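Local coordinates for protein endoglucanase (Uncultured bacterium, PDB 3X17) that probably hydrolyses internal beta-1,4-glucosidic bonds of cellulose, as a family 9 glycoside hydrolase that carries an Ig-like domain at its N-terminal end, at residues T52-A58 with R96-V102; D75-D81 with Q419-G423. Residues are numbered along the deposited sequence.

How the interactions relate
Interaction 1 and interaction 2 both involve the N-terminal Ig-like domain, but one lies within it and the other at its border. Interaction 1 pairs two neighbouring strands inside that domain's sheet, whereas interaction 2 fits the turn between strands 63-74 and 82-87 against a loop of the family 9 catalytic domain. Their centres lie 24 Å apart and their nearest atoms about 13 Å, so they do not touch. Strand 63-74 connects them: it is the sheet neighbour of strand 52-57 in interaction 1 and leads directly into the 75-81 turn of interaction 2. Neither contact includes a residue of the zinc site or of the two calcium sites, all of which belong to the catalytic domain.

Interaction 1: T52-A58 with R96-V102; sequences TLQIVRA and RYVAQVV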
loop_
_atom_site.group_PDB
_atom_site.type_symbol
_atom_site.label_atom_id
_atom_site.label_comp_id
_atom_site.label_asym_id
_atom_site.label_seq_id
_atom_site.Cartn_x
_atom_site.Cartn_y
_atom_site.Cartn_z
ATOM N N THR A 52 15.205 -18.609 -26.860
ATOM C CA THR A 52 16.264 -18.821 -25.872
ATOM C C THR A 52 16.611 -17.546 -25.110
ATOM O O THR A 52 16.858 -16.502 -25.708
ATOM C CB THR A 52 17.536 -19.411 -26.511
ATOM O OG1 THR A 52 17.250 -20.731 -26.980
ATOM C CG2 THR A 52 18.664 -19.486 -25.503
ATOM N N LEU A 53 16.644 -17.647 -23.787
ATOM C CA LEU A 53 17.066 -16.516 -22.954
ATOM C C LEU A 53 18.464 -16.704 -22.399
ATOM O O LEU A 53 18.805 -17.774 -21.880
ATOM C CB LEU A 53 16.083 -16.302 -21.805
ATOM C CG LEU A 53 16.385 -15.174 -20.801
ATOM C CD1 LEU A 53 16.052 -13.802 -21.395
ATOM C CD2 LEU A 53 15.548 -15.394 -19.554
ATOM N N GLN A 54 19.251 -15.640 -22.445
ATOM C CA GLN A 54 20.463 -15.584 -21.672
ATOM C C GLN A 54 20.344 -14.506 -20.599
ATOM O O GLN A 54 19.644 -13.508 -20.786
ATOM C CB GLN A 54 21.663 -15.297 -22.579
ATOM C CG GLN A 54 21.742 -16.193 -23.791
ATOM C CD GLN A 54 22.809 -15.726 -24.756
ATOM O OE1 GLN A 54 22.879 -14.545 -25.090
ATOM N NE2 GLN A 54 23.673 -16.644 -25.179
ATOM N N ILE A 55 20.993 -14.737 -19.464
ATOM C CA ILE A 55 21.313 -13.668 -18.536
ATOM C C ILE A 55 22.792 -13.380 -18.666
ATOM O O ILE A 55 23.606 -14.296 -18.711
ATOM C CB ILE A 55 21.057 -14.056 -17.075
ATOM C CG1 ILE A 55 19.619 -14.558 -16.839
ATOM C CG2 ILE A 55 21.577 -12.959 -16.118
ATOM C CD1 ILE A 55 18.509 -13.703 -17.432
ATOM N N VAL A 56 23.140 -12.104 -18.625
ATOM C CA VAL A 56 24.449 -11.650 -19.059
ATOM C C VAL A 56 24.987 -10.625 -18.044
ATOM O O VAL A 56 24.264 -9.731 -17.628
ATOM C CB VAL A 56 24.317 -10.991 -20.441
ATOM C CG1 VAL A 56 25.561 -10.265 -20.780
ATOM C CG2 VAL A 56 23.999 -12.038 -21.502
ATOM N N ARG A 57 26.234 -10.769 -17.614
ATOM C CA ARG A 57 26.848 -9.736 -16.767
ATOM C C ARG A 57 26.732 -8.361 -17.426
ATOM O O ARG A 57 26.939 -8.221 -18.638
ATOM C CB ARG A 57 28.314 -10.059 -16.449
ATOM C CG ARG A 57 28.508 -11.169 -15.414
ATOM C CD ARG A 57 29.438 -10.739 -14.279
ATOM N NE ARG A 57 30.787 -10.466 -14.764
ATOM C CZ ARG A 57 31.706 -11.402 -14.988
ATOM N NH1 ARG A 57 31.437 -12.678 -14.736
ATOM N NH2 ARG A 57 32.902 -11.061 -15.455
ATOM N N ALA A 58 26.324 -7.364 -16.647
ATOM C CA ALA A 58 26.207 -6.002 -17.160
ATOM C C ALA A 58 27.539 -5.503 -17.710
ATOM O O ALA A 58 27.580 -4.918 -18.787
ATOM C CB ALA A 58 25.690 -5.058 -16.082
ATOM N N ARG A 96 25.301 -7.417 -11.140
ATOM C CA ARG A 96 24.407 -6.689 -12.020
ATOM C C ARG A 96 24.337 -7.348 -13.379
ATOM O O ARG A 96 25.368 -7.725 -13.934
ATOM C CB ARG A 96 24.919 -5.265 -12.181
ATOM C CG ARG A 96 23.840 -4.302 -12.545
ATOM C CD ARG A 96 24.050 -2.934 -11.878
ATOM N NE ARG A 96 22.916 -2.086 -12.213
ATOM C CZ ARG A 96 21.760 -2.106 -11.563
ATOM N NH1 ARG A 96 21.638 -2.814 -10.446
ATOM N NH2 ARG A 96 20.748 -1.368 -11.998
ATOM N N TYR A 97 23.142 -7.388 -13.958
ATOM C CA TYR A 97 22.877 -8.259 -15.092
ATOM C C TYR A 97 21.900 -7.660 -16.114
ATOM O O TYR A 97 21.169 -6.705 -15.820
ATOM C CB TYR A 97 22.338 -9.616 -14.616
ATOM C CG TYR A 97 23.247 -10.356 -13.651
ATOM C CD1 TYR A 97 24.204 -11.263 -14.106
ATOM C CD2 TYR A 97 23.091 -10.212 -12.283
ATOM C CE1 TYR A 97 25.012 -11.962 -13.216
ATOM C CE2 TYR A 97 23.884 -10.895 -11.393
ATOM C CZ TYR A 97 24.828 -11.790 -11.861
ATOM O OH TYR A 97 25.597 -12.471 -10.948
ATOM N N VAL A 98 21.819 -8.310 -17.267
ATOM C CA VAL A 98 20.810 -8.029 -18.264
ATOM C C VAL A 98 20.222 -9.337 -18.781
ATOM O O VAL A 98 20.923 -10.345 -18.890
ATOM C CB VAL A 98 21.418 -7.235 -19.420
ATOM C CG1 VAL A 98 20.544 -7.321 -20.645
ATOM C CG2 VAL A 98 21.638 -5.773 -18.991
ATOM N N ALA A 99 18.923 -9.339 -19.056
ATOM C CA ALA A 99 18.287 -10.475 -19.712
ATOM C C ALA A 99 18.173 -10.207 -21.210
ATOM O O ALA A 99 17.765 -9.110 -21.636
ATOM C CB ALA A 99 16.897 -10.751 -19.110
ATOM N N GLN A 100 18.503 -11.227 -22.003
ATOM C CA GLN A 100 18.767 -11.065 -23.431
ATOM C C GLN A 100 18.156 -12.244 -24.142
ATOM O O GLN A 100 18.600 -13.369 -23.950
ATOM C CB GLN A 100 20.280 -11.063 -23.669
ATOM C CG GLN A 100 20.697 -10.996 -25.135
ATOM C CD GLN A 100 20.392 -9.648 -25.754
ATOM O OE1 GLN A 100 19.600 -9.543 -26.692
ATOM N NE2 GLN A 100 21.003 -8.600 -25.210
ATOM N N VAL A 101 17.124 -12.020 -24.941
ATOM C CA VAL A 101 16.603 -13.112 -25.760
ATOM C C VAL A 101 17.418 -13.214 -27.052
ATOM O O VAL A 101 17.721 -12.186 -27.669
ATOM C CB VAL A 101 15.108 -12.933 -26.054
ATOM C CG1 VAL A 101 14.636 -13.891 -27.171
ATOM C CG2 VAL A 101 14.309 -13.163 -24.786
ATOM N N VAL A 102 17.898 -14.420 -27.373
ATOM C CA VAL A 102 18.787 -14.609 -28.522
ATOM C C VAL A 102 18.032 -14.232 -29.792
ATOM O O VAL A 102 16.919 -14.711 -30.029
ATOM C CB VAL A 102 19.345 -16.082 -28.617
ATOM C CG1 VAL A 102 20.177 -16.285 -29.905
ATOM C CG2 VAL A 102 20.202 -16.433 -27.389
HETATM O O HOH W 1 15.481 -17.133 -29.066
#
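Thr52 opens an antiparallel pairing in which the strand axes approach to 4.6 Å, with their N-to-C directions 152° apart. Its O accepts from Val102 N (2.9 Å), and one water closes this end, donating to Val102 O (3.0 Å) and accepting from Thr52 N (2.7 Å). Leu53 faces Val101 in a non-hydrogen-bonded pair, CA to CA 4.4 Å; its CD1 lies 3.9 Å from both Ala99 CB and Val101 CG2, and Ile18 of strand 17-19 packs on the same side. Gln54 pairs with Gln100 through two hydrogen bonds, Gln54 N to Gln100 O and Gln100 N to Gln54 O, both 2.8 Å, while its amide NE2 bonds to Glu66 on the next strand. Ile55 returns to the face of Leu53: its CD1 is 3.8 Å from Ala99 CB and its CG2 3.7 Å from Tyr97 CD1. Val56 forms the second doubly bonded pair, its N 2.8 Å from Val98 O and its O 2.9 Å from Val98 N. At Arg57, opposite Tyr97, the side chains diverge, and the guanidinium turns to Asp59 and Asp60. Ala58 N, bonded to Arg96 O at 2.9 Å, ends the pairing. The alternation sorts the side chains: Leu53, Ile55, Ala99 and Val101 form a buried apolar face, while Gln54, Val56, Val98 and Gln100 are partly exposed. With strands 63-74 and 110-112 continuing the sheet to either side, this two-faced pairing is characteristic of the beta-sandwich of an Ig-like domain.

Interaction 2: D75-D81 with Q419-G423; sequences DRLVSGD and QSGYG
This is a polar loop-to-loop contact between domains: the turn joining strands 63-74 and 82-87 of the Ig-like domain meets the loop that follows helix 396-418 in the catalytic domain. Neither segment is helix or strand; together they bury 318 Å². A type I turn runs from Asp75 to Val78, and the 75-81 loop is closed by Asp75 N to Asp81 O (2.7 Å) and Gly80 N to Asp75 O (2.8 Å). A second type I turn, Ser420 to Gly423, is closed by Gly423 N to Ser420 O (3.0 Å). The CA atoms of Asp75 and Gly421 come nearest, 4.9 Å apart; a CB on Gly421 would lie 3.0 Å from Asp75 CG. Asp75 (chi1 t) points across; its OD1 accepts from Gly421 N (2.8 Å). Its OD2 accepts from Ser79 OG (2.5 Å) and Ser79 N (2.8 Å), and Ser79 OG accepts from Asp81 N (3.0 Å) in an ST turn. One water donates to Asp75 OD2 (2.7 Å) and Ser420 OG (2.9 Å) and accepts from Tyr422 N (2.8 Å); Ser420 OG also hydrogen-bonds to Val424 O. Tyr422 (chi1 m) donates from OH to Asp81 OD2 (2.5 Å). The Asp75 carboxylate thus holds its own turn and takes Gly421 N, while that of Asp81 takes the Tyr422 hydroxyl and salt-bridges Arg527; hydrogen bonds to carboxylate oxygens fix direction as well as distance.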
loop_
_atom_site.group_PDB
_atom_site.type_symbol
_atom_site.label_atom_id
_atom_site.label_comp_id
_atom_site.label_asym_id
_atom_site.label_seq_id
_atom_site.Cartn_x
_atom_site.Cartn_y
_atom_site.Cartn_z
ATOM N N ASP A 75 -2.377 -14.784 -22.509
ATOM C CA ASP A 75 -2.923 -14.219 -21.293
ATOM C C ASP A 75 -4.334 -13.724 -21.507
ATOM O O ASP A 75 -4.602 -12.553 -21.422
ATOM C CB ASP A 75 -2.046 -13.090 -20.825
ATOM C CG ASP A 75 -2.502 -12.504 -19.532
ATOM O OD1 ASP A 75 -3.092 -13.221 -18.752
ATOM O OD2 ASP A 75 -2.277 -11.324 -19.317
ATOM N N ARG A 76 -5.233 -14.656 -21.746
ATOM C CA ARG A 76 -6.514 -14.399 -22.401
ATOM C C ARG A 76 -7.481 -13.625 -21.492
ATOM O O ARG A 76 -8.380 -12.917 -21.968
ATOM C CB ARG A 76 -7.147 -15.724 -22.808
ATOM C CG ARG A 76 -7.994 -15.688 -24.059
ATOM C CD ARG A 76 -8.532 -17.097 -24.354
ATOM N NE ARG A 76 -9.108 -17.720 -23.161
ATOM C CZ ARG A 76 -8.505 -18.657 -22.429
ATOM N NH1 ARG A 76 -7.306 -19.112 -22.776
ATOM N NH2 ARG A 76 -9.106 -19.142 -21.346
ATOM N N LEU A 77 -7.281 -13.754 -20.185
ATOM C CA LEU A 77 -8.225 -13.202 -19.224
ATOM C C LEU A 77 -7.804 -11.841 -18.686
ATOM O O LEU A 77 -8.507 -11.246 -17.868
ATOM C CB LEU A 77 -8.429 -14.182 -18.080
ATOM C CG LEU A 77 -9.232 -15.422 -18.504
ATOM C CD1 LEU A 77 -9.651 -16.200 -17.272
ATOM C CD2 LEU A 77 -10.478 -15.007 -19.337
ATOM N N VAL A 78 -6.654 -11.368 -19.116
ATOM C CA VAL A 78 -6.099 -10.147 -18.575
ATOM C C VAL A 78 -5.506 -9.210 -19.588
ATOM O O VAL A 78 -6.105 -8.251 -19.913
ATOM C CB VAL A 78 -5.019 -10.424 -17.494
ATOM C CG1 VAL A 78 -4.701 -9.191 -16.729
ATOM C CG2 VAL A 78 -5.439 -11.479 -16.574
ATOM N N SER A 79 -4.315 -9.491 -20.071
ATOM C CA SER A 79 -3.655 -8.575 -21.007
ATOM C C SER A 79 -4.032 -8.869 -22.455
ATOM O O SER A 79 -3.962 -7.991 -23.298
ATOM C CB SER A 79 -2.132 -8.604 -20.865
ATOM O OG SER A 79 -1.592 -9.863 -21.252
ATOM N N GLY A 80 -4.301 -10.129 -22.776
ATOM C CA GLY A 80 -4.385 -10.545 -24.177
ATOM C C GLY A 80 -3.052 -10.945 -24.804
ATOM O O GLY A 80 -3.024 -11.405 -25.938
ATOM N N ASP A 81 -1.938 -10.755 -24.095
ATOM C CA ASP A 81 -0.625 -10.991 -24.707
ATOM C C ASP A 81 -0.310 -12.468 -24.934
ATOM O O ASP A 81 -0.858 -13.358 -24.272
ATOM C CB ASP A 81 0.518 -10.348 -23.914
ATOM C CG ASP A 81 0.400 -8.836 -23.825
ATOM O OD1 ASP A 81 -0.484 -8.262 -24.505
ATOM O OD2 ASP A 81 1.207 -8.234 -23.073
ATOM N N GLN A 419 -4.641 -17.540 -13.191
ATOM C CA GLN A 419 -5.295 -17.158 -14.440
ATOM C C GLN A 419 -4.604 -15.997 -15.161
ATOM O O GLN A 419 -5.127 -15.497 -16.143
ATOM C CB GLN A 419 -6.763 -16.807 -14.190
ATOM C CG GLN A 419 -7.588 -17.996 -13.775
ATOM C CD GLN A 419 -8.925 -17.626 -13.139
ATOM O OE1 GLN A 419 -9.866 -18.413 -13.203
ATOM N NE2 GLN A 419 -9.006 -16.461 -12.492
ATOM N N SER A 420 -3.434 -15.572 -14.694
ATOM C CA SER A 420 -2.931 -14.257 -15.069
ATOM C C SER A 420 -1.488 -14.315 -15.525
ATOM O O SER A 420 -0.576 -14.524 -14.732
ATOM C CB SER A 420 -3.067 -13.270 -13.909
ATOM O OG SER A 420 -2.574 -11.986 -14.276
ATOM N N GLY A 421 -1.274 -14.061 -16.801
ATOM C CA GLY A 421 0.044 -14.266 -17.366
ATOM C C GLY A 421 1.103 -13.453 -16.646
ATOM O O GLY A 421 2.190 -13.944 -16.405
ATOM N N TYR A 422 0.783 -12.217 -16.257
ATOM C CA TYR A 422 1.787 -11.379 -15.605
ATOM C C TYR A 422 1.886 -11.531 -14.084
ATOM O O TYR A 422 2.644 -10.788 -13.442
ATOM C CB TYR A 422 1.578 -9.914 -15.955
ATOM C CG TYR A 422 1.932 -9.579 -17.371
ATOM C CD1 TYR A 422 3.270 -9.340 -17.738
ATOM C CD2 TYR A 422 0.955 -9.515 -18.348
ATOM C CE1 TYR A 422 3.605 -9.004 -19.022
ATOM C CE2 TYR A 422 1.284 -9.204 -19.661
ATOM C CZ TYR A 422 2.612 -8.962 -19.997
ATOM O OH TYR A 422 2.932 -8.536 -21.274
ATOM N N GLY A 423 1.067 -12.399 -13.491
ATOM C CA GLY A 423 1.079 -12.535 -12.038
ATOM C C GLY A 423 0.020 -11.732 -11.294
ATOM O O GLY A 423 -0.423 -12.143 -10.237
HETATM O O HOH W 2 -1.581 -10.897 -16.762
#